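PDB 5ZVV: AimR transcriptional regulator from Bacillus phage phi3T, which activates transcription of the phage aimX locus as a homodimer, apparently steering infection toward lysis until the arbitrium peptide turns it into an inactive monomer. Local coordinates for residues 195-199 / 229-233. Numbering follows the deposited sequence.
Sequences MLEAN and FAYLT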
HETATM    1  N   MSE A 195       7.625 -12.826  13.697  1.00 26.10           N
HETATM    2  CA  MSE A 195       8.764 -12.379  12.904  1.00 25.24           C
HETATM    3  C   MSE A 195       8.375 -11.275  11.925  1.00 25.42           C
HETATM    4  O   MSE A 195       9.096 -10.272  11.782  1.00 29.31           O
HETATM    5  CB  MSE A 195       9.400 -13.553  12.159  1.00 25.32           C
HETATM    6  CG  MSE A 195      10.324 -14.364  13.049  1.00 27.07           C
HETATM    7 SE   MSE A 195      11.320 -13.191  14.267  1.00 48.78          SE
HETATM    8  CE  MSE A 195      12.347 -12.178  12.942  1.00 27.03           C
ATOM      9  N   LEU A 196       7.232 -11.456  11.260  1.00 20.29           N
ATOM     10  CA  LEU A 196       6.777 -10.448  10.306  1.00 29.71           C
ATOM     11  C   LEU A 196       6.604  -9.089  10.978  1.00 30.07           C
ATOM     12  O   LEU A 196       7.102  -8.067  10.485  1.00 27.74           O
ATOM     13  CB  LEU A 196       5.477 -10.909   9.643  1.00 26.55           C
ATOM     14  CG  LEU A 196       5.700 -12.028   8.620  1.00 28.77           C
ATOM     15  CD1 LEU A 196       4.390 -12.626   8.137  1.00 25.59           C
ATOM     16  CD2 LEU A 196       6.515 -11.505   7.444  1.00 27.29           C
ATOM     17  N   GLU A 197       5.916  -9.060  12.123  1.00 28.72           N
ATOM     18  CA  GLU A 197       5.731  -7.802  12.836  1.00 20.61           C
ATOM     19  C   GLU A 197       7.042  -7.272  13.398  1.00 25.62           C
ATOM     20  O   GLU A 197       7.203  -6.056  13.537  1.00 24.49           O
ATOM     21  CB  GLU A 197       4.704  -7.979  13.950  1.00 25.93           C
ATOM     22  CG  GLU A 197       3.295  -8.187  13.435  1.00 30.79           C
ATOM     23  CD  GLU A 197       2.310  -8.475  14.543  1.00 39.86           C
ATOM     24  OE1 GLU A 197       2.733  -9.007  15.592  1.00 39.02           O
ATOM     25  OE2 GLU A 197       1.114  -8.165  14.363  1.00 44.45           O
ATOM     26  N   ALA A 198       7.986  -8.159  13.728  1.00 23.17           N
ATOM     27  CA  ALA A 198       9.294  -7.699  14.180  1.00 22.66           C
ATOM     28  C   ALA A 198      10.001  -6.907  13.088  1.00 26.11           C
ATOM     29  O   ALA A 198      10.561  -5.833  13.349  1.00 26.50           O
ATOM     30  CB  ALA A 198      10.151  -8.885  14.623  1.00 24.42           C
ATOM     31  N   ASN A 199       9.983  -7.419  11.855  1.00 27.39           N
ATOM     32  CA  ASN A 199      10.616  -6.682  10.764  1.00 32.49           C
ATOM     33  C   ASN A 199       9.842  -5.410  10.430  1.00 33.63           C
ATOM     34  O   ASN A 199      10.446  -4.381  10.095  1.00 32.45           O
ATOM     35  CB  ASN A 199      10.757  -7.580   9.536  1.00 39.40           C
ATOM     36  CG  ASN A 199      11.801  -8.664   9.727  1.00 47.37           C
ATOM     37  OD1 ASN A 199      12.779  -8.483  10.457  1.00 38.36           O
ATOM     38  ND2 ASN A 199      11.597  -9.800   9.070  1.00 55.92           N
ATOM     39  N   PHE A 229      16.442 -15.593  12.174  1.00 17.15           N
ATOM     40  CA  PHE A 229      16.016 -14.251  11.796  1.00 17.85           C
ATOM     41  C   PHE A 229      15.613 -13.408  13.000  1.00 20.82           C
ATOM     42  O   PHE A 229      15.654 -12.176  12.920  1.00 21.94           O
ATOM     43  CB  PHE A 229      14.877 -14.322  10.780  1.00 16.29           C
ATOM     44  CG  PHE A 229      15.346 -14.640   9.390  1.00 23.12           C
ATOM     45  CD1 PHE A 229      16.100 -13.719   8.678  1.00 23.34           C
ATOM     46  CD2 PHE A 229      15.058 -15.859   8.803  1.00 25.09           C
ATOM     47  CE1 PHE A 229      16.549 -14.005   7.402  1.00 24.38           C
ATOM     48  CE2 PHE A 229      15.504 -16.153   7.525  1.00 22.16           C
ATOM     49  CZ  PHE A 229      16.250 -15.224   6.825  1.00 25.08           C
ATOM     50  N   ALA A 230      15.252 -14.038  14.119  1.00 17.13           N
ATOM     51  CA  ALA A 230      14.932 -13.277  15.319  1.00 19.48           C
ATOM     52  C   ALA A 230      16.183 -12.636  15.913  1.00 18.18           C
ATOM     53  O   ALA A 230      16.198 -11.430  16.195  1.00 19.13           O
ATOM     54  CB  ALA A 230      14.245 -14.180  16.340  1.00 17.36           C
ATOM     55  N   TYR A 231      17.244 -13.427  16.109  1.00 17.58           N
ATOM     56  CA  TYR A 231      18.492 -12.856  16.617  1.00 19.66           C
ATOM     57  C   TYR A 231      19.123 -11.906  15.608  1.00 18.01           C
ATOM     58  O   TYR A 231      19.746 -10.910  15.998  1.00 21.47           O
ATOM     59  CB  TYR A 231      19.469 -13.970  16.995  1.00 18.72           C
ATOM     60  CG  TYR A 231      19.131 -14.627  18.310  1.00 19.57           C
ATOM     61  CD1 TYR A 231      19.261 -13.929  19.506  1.00 20.15           C
ATOM     62  CD2 TYR A 231      18.674 -15.936  18.361  1.00 20.25           C
ATOM     63  CE1 TYR A 231      18.950 -14.517  20.714  1.00 23.20           C
ATOM     64  CE2 TYR A 231      18.357 -16.536  19.566  1.00 26.27           C
ATOM     65  CZ  TYR A 231      18.498 -15.820  20.740  1.00 25.04           C
ATOM     66  OH  TYR A 231      18.185 -16.407  21.944  1.00 26.40           O
ATOM     67  N   LEU A 232      18.970 -12.197  14.315  1.00 20.04           N
ATOM     68  CA  LEU A 232      19.383 -11.252  13.285  1.00 18.77           C
ATOM     69  C   LEU A 232      18.667  -9.918  13.454  1.00 20.06           C
ATOM     70  O   LEU A 232      19.290  -8.852  13.360  1.00 23.10           O
ATOM     71  CB  LEU A 232      19.107 -11.848  11.904  1.00 23.25           C
ATOM     72  CG  LEU A 232      19.859 -11.277  10.704  1.00 26.31           C
ATOM     73  CD1 LEU A 232      21.352 -11.541  10.839  1.00 25.07           C
ATOM     74  CD2 LEU A 232      19.316 -11.870   9.408  1.00 26.83           C
ATOM     75  N   THR A 233      17.359  -9.958  13.729  1.00 19.40           N
ATOM     76  CA  THR A 233      16.599  -8.722  13.897  1.00 20.48           C
ATOM     77  C   THR A 233      17.024  -7.970  15.153  1.00 18.14           C
ATOM     78  O   THR A 233      17.168  -6.744  15.125  1.00 17.33           O
ATOM     79  CB  THR A 233      15.099  -9.020  13.937  1.00 20.27           C
ATOM     80  OG1 THR A 233      14.697  -9.636  12.708  1.00 20.50           O
ATOM     81  CG2 THR A 233      14.305  -7.734  14.128  1.00 23.11           C
TER
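T233 OG1 lies between two flat groups: it is hydrogen-bonded to the F229 carbonyl and only close to the N199 carboxamide. The amide oxygen OD1 of N199 comes within 3.2 Å of T233 OG1, the two side chains lying askew; this is a polar approach, and the hydroxyl's hydrogen bond is made within its own helix. There T233 OG1 donates to F229 O at 2.7 Å, with a C=O...donor angle of 157°. The same oxygen accepts from T233 N at 2.9 Å, and the two donors arrive from opposite faces of the carbonyl plane, so both sides of that plane are engaged. With its hydroxyl anti to the carbonyl carbon (chi1 -61°), T233 turns OG1 back along its own helix to the carbonyl of F229 and sends CG2 toward A198 CB. The F229 ring turns from this interface to meet H262 edge-to-face, and the side chain also touches M265, both of helix 260-277; of its side chain, CB is the part that approaches M195, 4.0 Å from CE.

Helices 184-203 and 224-237 are consecutive but one in the chain, and their segments run near-parallel, 18° apart with axes 10.5 Å from each other. Helix 207-220 intervenes in sequence and packs on both: H213 meets A198, while I218 meets A230 and S214 meets T233. Such next-but-one packing is consistent with the TPR-like helical array of this family.

M195, deposited as selenomethionine, bridges most of the interval. Bends at chi2 and chi3 curl its chain so that SE rests 3.7 Å from A230 CB. From there the terminal CE reaches 3.5 Å from T233 OG1 and 3.3 Å from F229 O, an apolar methyl set beside the carbonyl oxygen that already accepts two hydrogen bonds in a buried interface.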